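PDB 3CE2: putative peptidase from Chlamydophila abortus, which probably acts as a zinc-dependent metalloendopeptidase of the M3B (oligopeptidase F) family, cutting small peptides. Local coordinates for the zinc ion site. Numbering follows the deposited sequence.

The zinc ion site. Residues 402-403, 406, 430, 433, 437. With ZN (zinc ion), chain B.
The imidazole rings of His402 and His406 share a neighbour: the CB methylene of Ser433 lies 3.4 Å above the plane of the His402 ring, over its centre, and 3.6 Å above that of His406, nearer its rim. A small residue suits this place, since it packs against both rings without pushing them apart. At the edge of the His402 ring, in its plane, lie the carboxylate carbons of Glu403 and Glu437; OE2 of Glu437 points towards ND1, and its charge would tend to make the imidazole a stronger donor to the metal. OE1 of Glu403 and OE2 of Glu430 lie at the edge of the His406 ring.

Zinc is held by NE2 of His402 at 2.1 Å, NE2 of His406 at 2.2 Å and the carboxylate OE2 of Glu430 at 2.5 Å. Histidine suits the metal by offering a ring nitrogen while its other nitrogen can face a second-shell carboxylate; Glu430 brings an oxygen whose likely negative charge would partly offset the metal's, with OE1 3.7 Å from ZN. The histidine nitrogens subtend 105° at the metal; a further ligand such as water may be present but unmodelled. His402 reaches it with CG anti to the backbone N (chi1 -173°). Glu403, the general base of this family, keeps OE2 4.8 Å from ZN, a second-shell position suited to activating a zinc-bound water.

Ser433 OG hydrogen-bonds to the backbone O of Glu430 (2.9 Å), approaching from above the carbonyl plane.

The HExxH motif, residues 402-406, sets both histidines one turn apart on helix 394-416; Glu430 immediately precedes helix 431-447, which carries Ser433 and Glu437, completing the gluzincin-type catalytic centre.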
loop_
_atom_site.group_PDB
_atom_site.type_symbol
_atom_site.label_atom_id
_atom_site.label_comp_id
_atom_site.label_asym_id
_atom_site.label_seq_id
_atom_site.Cartn_x
_atom_site.Cartn_y
_atom_site.Cartn_z
ATOM N N HIS A 402 -10.857 2.305 7.881
ATOM C CA HIS A 402 -9.589 2.263 7.148
ATOM C C HIS A 402 -8.888 3.627 7.145
ATOM O O HIS A 402 -7.727 3.749 7.555
ATOM C CB HIS A 402 -9.875 1.823 5.720
ATOM C CG HIS A 402 -8.656 1.566 4.894
ATOM N ND1 HIS A 402 -8.138 0.300 4.707
ATOM C CD2 HIS A 402 -7.878 2.405 4.163
ATOM C CE1 HIS A 402 -7.089 0.369 3.906
ATOM N NE2 HIS A 402 -6.900 1.637 3.576
ATOM N N GLU A 403 -9.602 4.649 6.681
ATOM C CA GLU A 403 -9.028 5.980 6.571
ATOM C C GLU A 403 -8.746 6.553 7.952
ATOM O O GLU A 403 -7.768 7.270 8.137
ATOM C CB GLU A 403 -9.935 6.916 5.756
ATOM C CG GLU A 403 -10.110 6.483 4.299
ATOM C CD GLU A 403 -8.782 6.220 3.572
ATOM O OE1 GLU A 403 -7.706 6.626 4.069
ATOM O OE2 GLU A 403 -8.802 5.592 2.498
ATOM N N HIS A 406 -5.226 5.312 8.854
ATOM C CA HIS A 406 -4.112 6.091 8.274
ATOM C C HIS A 406 -4.019 7.405 9.001
ATOM O O HIS A 406 -2.941 7.889 9.307
ATOM C CB HIS A 406 -4.327 6.447 6.791
ATOM C CG HIS A 406 -4.215 5.299 5.850
ATOM N ND1 HIS A 406 -3.209 4.362 5.929
ATOM C CD2 HIS A 406 -4.963 4.961 4.771
ATOM C CE1 HIS A 406 -3.359 3.476 4.960
ATOM N NE2 HIS A 406 -4.419 3.815 4.246
ATOM N N GLU A 430 0.220 0.322 5.546
ATOM C CA GLU A 430 -1.054 -0.378 5.473
ATOM C C GLU A 430 -1.475 -1.023 6.807
ATOM O O GLU A 430 -2.607 -1.480 6.951
ATOM C CB GLU A 430 -1.083 -1.378 4.294
ATOM C CG GLU A 430 -1.574 -0.790 2.939
ATOM C CD GLU A 430 -3.037 -0.261 2.958
ATOM O OE1 GLU A 430 -3.999 -1.033 3.204
ATOM O OE2 GLU A 430 -3.236 0.940 2.698
ATOM N N SER A 433 -4.436 0.939 8.991
ATOM C CA SER A 433 -5.727 0.862 8.317
ATOM C C SER A 433 -6.302 -0.555 8.371
ATOM O O SER A 433 -7.495 -0.750 8.639
ATOM C CB SER A 433 -5.573 1.296 6.868
ATOM O OG SER A 433 -4.452 0.646 6.295
ATOM N N GLU A 437 -9.727 -2.143 10.061
ATOM C CA GLU A 437 -10.730 -2.929 9.350
ATOM C C GLU A 437 -11.012 -4.174 10.142
ATOM O O GLU A 437 -12.158 -4.506 10.376
ATOM C CB GLU A 437 -10.234 -3.372 7.991
ATOM C CG GLU A 437 -10.470 -2.390 6.862
ATOM C CD GLU A 437 -9.594 -2.703 5.647
ATOM O OE1 GLU A 437 -9.852 -3.721 4.966
ATOM O OE2 GLU A 437 -8.636 -1.941 5.391
HETATM ZN ZN ZN B . -5.190 2.469 2.722
#